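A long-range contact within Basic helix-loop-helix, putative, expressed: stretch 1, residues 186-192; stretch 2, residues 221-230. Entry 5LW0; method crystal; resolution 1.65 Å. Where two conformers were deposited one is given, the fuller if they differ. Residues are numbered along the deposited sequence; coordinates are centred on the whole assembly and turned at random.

Stretch 1, residues 186-192: THIIHVL
Stretch 2 (221-230) SLFENFVAIV

A β-strand that includes residues 187-191 packs against a helix that begins earlier in the chain and runs through residues 221-230. The two elements are nearly antiparallel, with an angle of 160° between their N-to-C directions and axes 9.2 Å apart at closest approach. The register places the CA of Val191 6.5 Å from that of Leu222 and the CA of His187 8.5 Å from that of Ile229. No hydrogen bond crosses the interface, which buries 339 Å² and is held by apolar packing and one CH-π contact. In the extended strand, phi lies between -77° and -151° and psi between 111° and 145°; the resulting alternation turns His187, Ile189 and Val191 toward the helix and Ile188 and His190 away.

The helix keeps regular geometry, with phi near -65° and psi near -40°. Its i to i+4 hydrogen bonds run from Asn225 N to Ser221 O, 2.9 Å, through Val230 N to Phe226 O, 3.1 Å, and none of the helix backbone is hydrogen-bonded to this strand. Ser221 points toward the strand but makes no contact. Leu222 leaves the helix sideways, yet its t,p rotamer (chi1 170°, chi2 58°) brings its end nearer. Leu222 CD1 thereby reaches two strand residues, lying 3.6 Å from Ile189 CG2 and 3.8 Å from Val191 CG2, the latter on a t rotamer. These buried branched side chains fill the space with methyl groups and leave no polar atom to satisfy.

Phe223 points away, and the end of Glu224 also leads away. Asn225 faces the strand with chi1 at -94°, between wells; its CB lies 4.2 Å from Ile189 CD1, while its ND2 is hydrogen-bonded elsewhere in the structure. Phe226 (chi1 168°, chi2 57°) starts sideways and carries its ring away, so its contribution comes from near the backbone: Ile189 CD1 lies 3.8 Å from Phe226 CB and 3.7 Å from Phe226 N. Ile189, in an m,t rotamer (chi1 -53°, chi2 173°), extends CD1 to this helical surface and has 97 Å² covered, more than any other residue of the contact.

Val227 and Ala228 are out of reach. One turn beyond Asn225, Ile229 returns toward the strand in an m,t rotamer (chi1 -69°, chi2 161°). Its CD1 is 4.0 Å from Ile189 CD1, and its CG2 sits over a face of His187, 3.7 Å from the ring centroid and 11° off the normal. His187 presents that face with chi1 -65° and chi2 81°, while its ND1 hydrogen-bonds Thr186 OG1 at 2.9 Å, combining an apolar contact with a polar one. Val230, out of reach, ends the stretch.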

# COMPACT_ATOMS: atom_id res chain seq x y z
N THR A 186 -11.10 -7.45 -3.34
CA THR A 186 -10.98 -8.40 -4.45
C THR A 186 -9.50 -8.71 -4.82
O THR A 186 -9.22 -9.71 -5.46
CB THR A 186 -11.68 -7.89 -5.71
OG1 THR A 186 -11.07 -6.66 -6.14
CG2 THR A 186 -13.16 -7.70 -5.50
N HIS A 187 -8.57 -7.83 -4.39
CA HIS A 187 -7.16 -8.00 -4.71
C HIS A 187 -6.32 -7.39 -3.64
O HIS A 187 -6.69 -6.37 -3.06
CB HIS A 187 -6.79 -7.26 -6.04
CG HIS A 187 -7.45 -7.82 -7.26
ND1 HIS A 187 -8.75 -7.51 -7.61
CD2 HIS A 187 -6.98 -8.60 -8.25
CE1 HIS A 187 -9.06 -8.14 -8.71
NE2 HIS A 187 -7.99 -8.75 -9.16
N ILE A 188 -5.20 -8.03 -3.38
CA ILE A 188 -4.18 -7.49 -2.51
C ILE A 188 -2.90 -7.35 -3.32
O ILE A 188 -2.53 -8.26 -4.03
CB ILE A 188 -3.95 -8.44 -1.31
CG1 ILE A 188 -5.25 -8.39 -0.41
CG2 ILE A 188 -2.69 -8.07 -0.55
CD1 ILE A 188 -5.29 -9.42 0.63
N ILE A 189 -2.25 -6.22 -3.22
CA ILE A 189 -0.99 -6.03 -3.87
C ILE A 189 0.09 -5.98 -2.82
O ILE A 189 0.18 -5.01 -2.08
CB ILE A 189 -0.97 -4.72 -4.75
CG1 ILE A 189 -2.14 -4.71 -5.72
CG2 ILE A 189 0.37 -4.62 -5.44
CD1 ILE A 189 -2.30 -3.40 -6.50
N HIS A 190 0.94 -7.03 -2.78
CA HIS A 190 2.07 -7.06 -1.90
C HIS A 190 3.15 -6.15 -2.47
O HIS A 190 3.54 -6.33 -3.61
CB HIS A 190 2.63 -8.46 -1.81
CG HIS A 190 1.67 -9.48 -1.29
ND1 HIS A 190 1.17 -9.46 -0.01
CD2 HIS A 190 1.20 -10.61 -1.85
CE1 HIS A 190 0.42 -10.54 0.20
NE2 HIS A 190 0.40 -11.24 -0.92
N VAL A 191 3.73 -5.29 -1.64
CA VAL A 191 4.78 -4.35 -2.05
C VAL A 191 5.96 -4.50 -1.10
O VAL A 191 5.75 -4.60 0.13
CB VAL A 191 4.29 -2.91 -1.88
CG1 VAL A 191 5.33 -2.00 -2.44
CG2 VAL A 191 2.95 -2.71 -2.55
N LEU A 192 7.17 -4.55 -1.63
CA LEU A 192 8.37 -4.61 -0.76
C LEU A 192 9.08 -3.28 -0.87
O LEU A 192 9.65 -2.94 -1.94
CB LEU A 192 9.29 -5.74 -1.15
CG LEU A 192 10.52 -5.89 -0.22
CD1 LEU A 192 10.11 -6.20 1.18
CD2 LEU A 192 11.45 -6.94 -0.78
N SER A 221 5.48 0.80 -8.81
CA SER A 221 5.16 -0.56 -9.11
C SER A 221 3.73 -0.90 -8.59
O SER A 221 2.92 -1.55 -9.28
CB SER A 221 6.21 -1.51 -8.48
OG SER A 221 5.84 -2.86 -8.73
N LEU A 222 3.47 -0.51 -7.36
CA LEU A 222 2.17 -0.63 -6.74
C LEU A 222 1.07 -0.00 -7.61
O LEU A 222 0.08 -0.66 -7.93
CB LEU A 222 2.16 0.00 -5.39
CG LEU A 222 0.83 0.18 -4.69
CD1 LEU A 222 0.10 -1.16 -4.52
CD2 LEU A 222 1.01 0.92 -3.40
N PHE A 223 1.27 1.24 -7.98
CA PHE A 223 0.25 1.97 -8.70
C PHE A 223 0.06 1.42 -10.07
O PHE A 223 -1.07 1.32 -10.55
CB PHE A 223 0.55 3.45 -8.73
CG PHE A 223 0.56 4.13 -7.36
CD1 PHE A 223 -0.15 3.68 -6.27
CD2 PHE A 223 1.38 5.24 -7.17
CE1 PHE A 223 -0.12 4.33 -5.09
CE2 PHE A 223 1.41 5.88 -5.97
CZ PHE A 223 0.71 5.41 -4.92
N GLU A 224 1.14 0.98 -10.70
CA GLU A 224 1.03 0.35 -12.05
C GLU A 224 0.31 -1.01 -11.99
O GLU A 224 -0.53 -1.33 -12.87
CB GLU A 224 2.40 0.20 -12.70
CG GLU A 224 2.98 1.48 -13.21
CD GLU A 224 2.39 1.91 -14.55
OE1 GLU A 224 1.86 1.06 -15.30
OE2 GLU A 224 2.53 3.09 -14.85
N ASN A 225 0.59 -1.80 -10.97
CA ASN A 225 -0.18 -3.04 -10.76
C ASN A 225 -1.64 -2.76 -10.52
O ASN A 225 -2.48 -3.49 -10.99
CB ASN A 225 0.44 -3.84 -9.61
CG ASN A 225 1.41 -4.87 -10.11
OD1 ASN A 225 1.07 -5.69 -10.99
ND2 ASN A 225 2.54 -5.01 -9.41
N PHE A 226 -1.94 -1.71 -9.78
CA PHE A 226 -3.33 -1.38 -9.51
C PHE A 226 -4.04 -0.96 -10.80
O PHE A 226 -5.08 -1.43 -11.10
CB PHE A 226 -3.37 -0.27 -8.45
CG PHE A 226 -4.71 0.38 -8.29
CD1 PHE A 226 -5.83 -0.34 -7.97
CD2 PHE A 226 -4.82 1.72 -8.51
CE1 PHE A 226 -7.08 0.35 -7.82
CE2 PHE A 226 -6.01 2.39 -8.30
CZ PHE A 226 -7.13 1.69 -8.06
N VAL A 227 -3.41 -0.11 -11.56
CA VAL A 227 -4.00 0.30 -12.85
C VAL A 227 -4.20 -0.87 -13.77
O VAL A 227 -5.23 -0.96 -14.43
CB VAL A 227 -3.21 1.38 -13.52
CG1 VAL A 227 -3.73 1.66 -14.88
CG2 VAL A 227 -3.29 2.63 -12.67
N ALA A 228 -3.29 -1.84 -13.76
CA ALA A 228 -3.44 -3.04 -14.61
C ALA A 228 -4.62 -3.93 -14.18
O ALA A 228 -5.24 -4.59 -15.03
CB ALA A 228 -2.18 -3.82 -14.64
N ILE A 229 -5.02 -3.83 -12.92
CA ILE A 229 -6.23 -4.55 -12.42
C ILE A 229 -7.49 -3.80 -12.92
O ILE A 229 -8.45 -4.43 -13.38
CB ILE A 229 -6.22 -4.67 -10.87
CG1 ILE A 229 -5.16 -5.60 -10.42
CG2 ILE A 229 -7.59 -5.19 -10.32
CD1 ILE A 229 -4.80 -5.42 -8.96
N VAL A 230 -7.48 -2.48 -12.81
CA VAL A 230 -8.61 -1.64 -13.19
C VAL A 230 -8.81 -1.68 -14.69
O VAL A 230 -9.94 -1.65 -15.15
CB VAL A 230 -8.37 -0.16 -12.78
CG1 VAL A 230 -9.45 0.72 -13.37
CG2 VAL A 230 -8.35 -0.01 -11.26